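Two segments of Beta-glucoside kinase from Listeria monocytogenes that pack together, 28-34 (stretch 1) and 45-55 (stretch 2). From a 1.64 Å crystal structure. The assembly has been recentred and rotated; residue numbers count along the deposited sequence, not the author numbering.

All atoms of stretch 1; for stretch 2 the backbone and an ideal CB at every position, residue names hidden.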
ATOM      1  N   ILE A  28       0.146 -33.666  12.048  1.00 31.15           N
ATOM      2  CA  ILE A  28       0.152 -35.099  12.353  1.00 33.39           C
ATOM      3  C   ILE A  28      -1.126 -35.792  11.922  1.00 37.96           C
ATOM      4  O   ILE A  28      -1.151 -37.020  11.836  1.00 41.65           O
ATOM      5  CB  ILE A  28       0.497 -35.377  13.851  1.00 35.79           C
ATOM      6  CG1 ILE A  28      -0.578 -34.874  14.797  1.00 36.85           C
ATOM      7  CG2 ILE A  28       1.839 -34.744  14.232  1.00 45.20           C
ATOM      8  CD1 ILE A  28      -0.427 -35.347  16.230  1.00 47.00           C
ATOM      9  N   LEU A  29      -2.156 -35.016  11.586  1.00 37.05           N
ATOM     10  CA  LEU A  29      -3.427 -35.540  11.071  1.00 38.84           C
ATOM     11  C   LEU A  29      -4.078 -34.458  10.227  1.00 37.15           C
ATOM     12  O   LEU A  29      -3.994 -33.271  10.563  1.00 32.44           O
ATOM     13  CB  LEU A  29      -4.363 -35.977  12.227  1.00 40.71           C
ATOM     14  CG  LEU A  29      -5.693 -36.664  11.848  1.00 48.49           C
ATOM     15  CD1 LEU A  29      -5.954 -37.888  12.722  1.00 50.13           C
ATOM     16  CD2 LEU A  29      -6.890 -35.712  11.872  1.00 46.58           C
ATOM     17  N   THR A  30      -4.688 -34.847   9.120  1.00 29.11           N
ATOM     18  CA  THR A  30      -5.494 -33.923   8.306  1.00 33.68           C
ATOM     19  C   THR A  30      -6.891 -34.504   7.992  1.00 36.15           C
ATOM     20  O   THR A  30      -7.128 -35.712   8.088  1.00 38.90           O
ATOM     21  CB  THR A  30      -4.850 -33.601   6.965  1.00 39.77           C
ATOM     22  OG1 THR A  30      -4.700 -34.802   6.232  1.00 44.64           O
ATOM     23  CG2 THR A  30      -3.483 -32.931   7.139  1.00 39.10           C
ATOM     24  N   LYS A  31      -7.796 -33.607   7.606  1.00 36.49           N
ATOM     25  CA  LYS A  31      -9.120 -33.945   7.127  1.00 35.55           C
ATOM     26  C   LYS A  31      -9.605 -32.780   6.274  1.00 31.70           C
ATOM     27  O   LYS A  31      -9.342 -31.625   6.590  1.00 34.45           O
ATOM     28  CB  LYS A  31     -10.068 -34.165   8.313  1.00 37.17           C
ATOM     29  CG  LYS A  31     -11.415 -34.792   7.940  1.00 40.81           C
ATOM     30  CD  LYS A  31     -12.332 -34.864   9.144  1.00 37.98           C
ATOM     31  CE  LYS A  31     -13.679 -35.491   8.808  1.00 46.62           C
ATOM     32  NZ  LYS A  31     -14.591 -35.443   9.985  1.00 37.24           N
ATOM     33  N   SER A  32     -10.300 -33.075   5.194  1.00 34.76           N
ATOM     34  CA  SER A  32     -10.848 -32.055   4.305  1.00 36.19           C
ATOM     35  C   SER A  32     -12.336 -32.365   4.052  1.00 41.49           C
ATOM     36  O   SER A  32     -12.752 -33.534   4.097  1.00 47.34           O
ATOM     37  CB  SER A  32     -10.044 -32.059   2.998  1.00 41.82           C
ATOM     38  OG  SER A  32     -10.607 -31.232   2.015  1.00 47.76           O
ATOM     39  N   ALA A  33     -13.128 -31.328   3.811  1.00 36.93           N
ATOM     40  CA  ALA A  33     -14.536 -31.442   3.463  1.00 37.87           C
ATOM     41  C   ALA A  33     -14.872 -30.422   2.386  1.00 36.11           C
ATOM     42  O   ALA A  33     -14.527 -29.250   2.511  1.00 37.49           O
ATOM     43  CB  ALA A  33     -15.400 -31.186   4.681  1.00 34.58           C
ATOM     44  N   GLU A  34     -15.530 -30.869   1.320  1.00 43.96           N
ATOM     45  CA  GLU A  34     -16.135 -29.951   0.356  1.00 49.32           C
ATOM     46  C   GLU A  34     -17.265 -29.183   1.048  1.00 47.96           C
ATOM     47  O   GLU A  34     -18.095 -29.775   1.737  1.00 48.52           O
ATOM     48  CB  GLU A  34     -16.670 -30.708  -0.872  1.00 52.86           C
ATOM     49  CG  GLU A  34     -15.576 -31.255  -1.786  1.00 62.38           C
ATOM     50  CD  GLU A  34     -14.825 -30.167  -2.547  1.00 77.87           C
ATOM     51  OE1 GLU A  34     -15.476 -29.400  -3.293  1.00 92.07           O
ATOM     52  OE2 GLU A  34     -13.580 -30.081  -2.415  1.00 70.25           O
ATOM     53  N   UNK A  45     -20.483 -27.092  11.583  1.00 33.26           N
ATOM     54  CA  UNK A  45     -20.817 -28.515  11.812  1.00 32.18           C
ATOM     55  C   UNK A  45     -19.569 -29.394  11.602  1.00 36.65           C
ATOM     56  O   UNK A  45     -19.215 -30.221  12.457  1.00 34.44           O
ATOM     57  CB  UNK A  45     -21.942 -28.961  10.876  1.00 32.18           C
ATOM     58  N   UNK A  46     -18.870 -29.157  10.492  1.00 35.12           N
ATOM     59  CA  UNK A  46     -17.613 -29.860  10.212  1.00 31.02           C
ATOM     60  C   UNK A  46     -16.585 -29.627  11.320  1.00 32.24           C
ATOM     61  O   UNK A  46     -15.874 -30.559  11.734  1.00 33.32           O
ATOM     62  CB  UNK A  46     -17.041 -29.408   8.867  1.00 31.02           C
ATOM     63  N   UNK A  47     -16.506 -28.404  11.834  1.00 30.79           N
ATOM     64  CA  UNK A  47     -15.607 -28.137  12.956  1.00 30.10           C
ATOM     65  C   UNK A  47     -15.935 -28.965  14.192  1.00 33.23           C
ATOM     66  O   UNK A  47     -15.035 -29.572  14.813  1.00 34.41           O
ATOM     67  CB  UNK A  47     -15.653 -26.650  13.314  1.00 30.10           C
ATOM     68  N   UNK A  48     -17.218 -28.966  14.566  1.00 38.23           N
ATOM     69  CA  UNK A  48     -17.674 -29.722  15.727  1.00 37.87           C
ATOM     70  C   UNK A  48     -17.328 -31.197  15.598  1.00 33.75           C
ATOM     71  O   UNK A  48     -16.854 -31.833  16.562  1.00 38.93           O
ATOM     72  CB  UNK A  48     -19.183 -29.553  15.913  1.00 37.87           C
ATOM     73  N   UNK A  49     -17.547 -31.739  14.405  1.00 34.24           N
ATOM     74  CA  UNK A  49     -17.286 -33.174  14.145  1.00 35.84           C
ATOM     75  C   UNK A  49     -15.778 -33.458  14.251  1.00 40.77           C
ATOM     76  O   UNK A  49     -15.372 -34.413  14.925  1.00 41.82           O
ATOM     77  CB  UNK A  49     -17.806 -33.579  12.764  1.00 35.84           C
ATOM     78  N   UNK A  50     -14.949 -32.602  13.655  1.00 38.11           N
ATOM     79  CA  UNK A  50     -13.482 -32.792  13.725  1.00 31.26           C
ATOM     80  C   UNK A  50     -12.966 -32.735  15.161  1.00 39.46           C
ATOM     81  O   UNK A  50     -12.124 -33.540  15.542  1.00 40.11           O
ATOM     82  CB  UNK A  50     -12.770 -31.729  12.886  1.00 31.26           C
ATOM     83  N   UNK A  51     -13.495 -31.804  15.964  1.00 38.09           N
ATOM     84  CA  UNK A  51     -13.059 -31.649  17.365  1.00 37.44           C
ATOM     85  C   UNK A  51     -13.418 -32.865  18.240  1.00 41.22           C
ATOM     86  O   UNK A  51     -12.597 -33.314  19.041  1.00 53.44           O
ATOM     87  CB  UNK A  51     -13.688 -30.389  17.964  1.00 37.44           C
ATOM     88  N   UNK A  52     -14.633 -33.377  18.090  1.00 47.76           N
ATOM     89  CA  UNK A  52     -15.077 -34.572  18.842  1.00 49.86           C
ATOM     90  C   UNK A  52     -14.214 -35.784  18.508  1.00 53.47           C
ATOM     91  O   UNK A  52     -13.934 -36.617  19.377  1.00 61.04           O
ATOM     92  CB  UNK A  52     -16.544 -34.884  18.538  1.00 49.86           C
ATOM     93  N   UNK A  53     -13.794 -35.860  17.244  1.00 51.46           N
ATOM     94  CA  UNK A  53     -12.883 -36.905  16.758  1.00 52.60           C
ATOM     95  C   UNK A  53     -11.452 -36.783  17.269  1.00 51.28           C
ATOM     96  O   UNK A  53     -10.687 -37.704  17.090  1.00 46.15           O
ATOM     97  CB  UNK A  53     -12.862 -36.888  15.228  1.00 52.60           C
ATOM     98  N   UNK A  54     -11.086 -35.639  17.848  1.00 41.29           N
ATOM     99  CA  UNK A  54      -9.705 -35.339  18.195  1.00 44.29           C
ATOM    100  C   UNK A  54      -9.650 -34.703  19.572  1.00 47.58           C
ATOM    101  O   UNK A  54      -9.331 -33.521  19.729  1.00 44.85           O
ATOM    102  CB  UNK A  54      -9.066 -34.421  17.151  1.00 44.29           C
ATOM    103  N   UNK A  55      -9.929 -35.521  20.580  1.00 47.23           N
ATOM    104  CA  UNK A  55     -10.142 -35.027  21.933  1.00 46.41           C
ATOM    105  C   UNK A  55      -8.848 -34.664  22.650  1.00 45.59           C
ATOM    106  O   UNK A  55      -8.888 -34.108  23.743  1.00 53.61           O
ATOM    107  CB  UNK A  55     -10.900 -36.075  22.750  1.00 46.41           C
TER

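Stretch 1 is a strand whose alternate side chains, L29, K31 and A33, point toward stretch 2. The visible backbone from 45 to 52 is helical and runs nearly antiparallel to the strand, at 157° between axes and 10.4 Å at closest approach. Positions four apart should therefore meet successive inward-facing residues of the strand, A33, K31 and L29.

Position 45 has phi/psi of -66/-48 and nothing of stretch 1 within 5.5 Å of its ideal CB, so stretch 1 sets no preference; it is A45.

At position 46 the ideal CB lies 4.8 Å from A33 CB. A33 is small and leaves room beside it, while the K31 ammonium farther along would favour an acceptor; an alanine, a glutamine or an acidic residue would each suit. The deposited residue is E46. Its OE1 lies 3.5 Å from A33 CB, and water 1 joins it to the lysine: K31 NZ donates to the water at 2.9 Å, and the water donates to E46 OE1 and E46 O, each at 2.8 Å.

Positions 47 and 48 have ideal CBs out of reach of stretch 1. They are M47, deposited as selenomethionine, and K48.

The ideal CB of 49 points toward stretch 1, 4.6 Å from K31 NZ. A short aliphatic or a polar residue would fit beside the extended lysine. It is V49, whose CG1 comes to 3.7 Å from K31 NZ.

Position 50 is directed at the middle of the strand: its CA is 8.0 Å from K31 CA, and its ideal CB is 4.9 Å from K31 CD. The lysine methylenes and the L29 side chain offer an apolar surface, suiting leucine, methionine or an aromatic. F50, with chi1 t, uses its reach to touch both, placing CE1 3.6 Å from L29 CD2 and 3.7 Å from K31 CB.

Positions 51 and 52 again find no stretch 1 atom near their ideal CBs; they are L51 and A52.

At 53 the ideal CB points toward stretch 1 but stops 5.7 Å from K31 NZ, so a long side chain is needed to reach the ammonium; glutamate or glutamine would serve. E53 forms a salt bridge, K31 NZ to E53 OE1 at 3.0 Å, with a weak hydrogen bond from K31 NZ to E53 OE2 at 3.4 Å.

At 54 the backbone is no longer helical (phi/psi -137/70) and CA-to-CB points toward stretch 1, near L29, leaving several polar or apolar choices. In N54, OD1 lies 4.0 Å from L29 CD2, while ND2 donates to F50 O at 2.9 Å.

Position 55 is out of reach; it is T55.

Stretch 2 (45-55) AEMKVFLAENT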
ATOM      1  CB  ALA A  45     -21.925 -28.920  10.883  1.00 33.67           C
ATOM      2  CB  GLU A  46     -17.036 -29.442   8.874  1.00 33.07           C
ATOM      3  CG  GLU A  46     -17.863 -29.715   7.638  1.00 33.33           C
ATOM      4  CD  GLU A  46     -17.860 -31.152   7.173  1.00 38.08           C
ATOM      5  OE1 GLU A  46     -17.029 -31.972   7.675  1.00 40.11           O
ATOM      6  OE2 GLU A  46     -18.684 -31.423   6.259  1.00 37.84           O
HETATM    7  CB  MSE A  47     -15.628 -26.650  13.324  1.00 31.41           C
HETATM    8  CG  MSE A  47     -14.944 -25.805  12.309  1.00 31.32           C
HETATM    9 SE   MSE A  47     -15.135 -23.922  12.653  0.65 35.24          SE
HETATM   10  CE  MSE A  47     -13.788 -23.299  11.468  1.00 38.54           C
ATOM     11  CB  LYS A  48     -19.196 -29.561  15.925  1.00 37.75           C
ATOM     12  CG  LYS A  48     -19.551 -28.384  16.777  1.00 45.80           C
ATOM     13  CD  LYS A  48     -21.048 -28.329  17.051  1.00 50.01           C
ATOM     14  CE  LYS A  48     -21.429 -29.169  18.252  1.00 48.21           C
ATOM     15  NZ  LYS A  48     -20.874 -28.611  19.522  1.00 54.84           N
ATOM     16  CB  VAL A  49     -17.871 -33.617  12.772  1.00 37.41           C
ATOM     17  CG1 VAL A  49     -17.347 -34.996  12.343  1.00 42.48           C
ATOM     18  CG2 VAL A  49     -19.401 -33.600  12.814  1.00 39.66           C
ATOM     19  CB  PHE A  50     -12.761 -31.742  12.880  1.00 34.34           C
ATOM     20  CG  PHE A  50     -11.260 -31.952  12.733  1.00 35.31           C
ATOM     21  CD1 PHE A  50     -10.748 -32.906  11.878  1.00 36.87           C
ATOM     22  CD2 PHE A  50     -10.366 -31.170  13.448  1.00 35.35           C
ATOM     23  CE1 PHE A  50      -9.366 -33.076  11.735  1.00 43.46           C
ATOM     24  CE2 PHE A  50      -8.988 -31.344  13.319  1.00 37.04           C
ATOM     25  CZ  PHE A  50      -8.492 -32.301  12.467  1.00 39.02           C
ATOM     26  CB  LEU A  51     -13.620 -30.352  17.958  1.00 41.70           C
ATOM     27  CG  LEU A  51     -13.032 -29.057  17.367  1.00 35.10           C
ATOM     28  CD1 LEU A  51     -13.882 -27.835  17.724  1.00 41.24           C
ATOM     29  CD2 LEU A  51     -11.563 -28.885  17.799  1.00 38.77           C
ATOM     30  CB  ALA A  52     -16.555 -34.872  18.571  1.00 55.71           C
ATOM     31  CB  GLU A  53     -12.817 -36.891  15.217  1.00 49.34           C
ATOM     32  CG  GLU A  53     -14.116 -37.289  14.533  1.00 51.22           C
ATOM     33  CD  GLU A  53     -14.078 -37.142  13.023  1.00 48.49           C
ATOM     34  OE1 GLU A  53     -13.269 -36.329  12.503  1.00 50.76           O
ATOM     35  OE2 GLU A  53     -14.871 -37.854  12.360  1.00 62.81           O
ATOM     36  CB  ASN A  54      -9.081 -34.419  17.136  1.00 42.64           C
ATOM     37  CG  ASN A  54      -8.848 -35.128  15.819  1.00 36.18           C
ATOM     38  OD1 ASN A  54      -7.923 -35.942  15.704  1.00 48.32           O
ATOM     39  ND2 ASN A  54      -9.694 -34.847  14.822  1.00 36.97           N
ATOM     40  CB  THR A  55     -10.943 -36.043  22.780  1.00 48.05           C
ATOM     41  OG1 THR A  55     -10.223 -37.286  22.868  1.00 66.08           O
ATOM     42  CG2 THR A  55     -12.308 -36.295  22.151  1.00 50.81           C
TER
HETATM   43  O   HOH W   1     -15.468 -32.703   9.942  1.00 38.39           O
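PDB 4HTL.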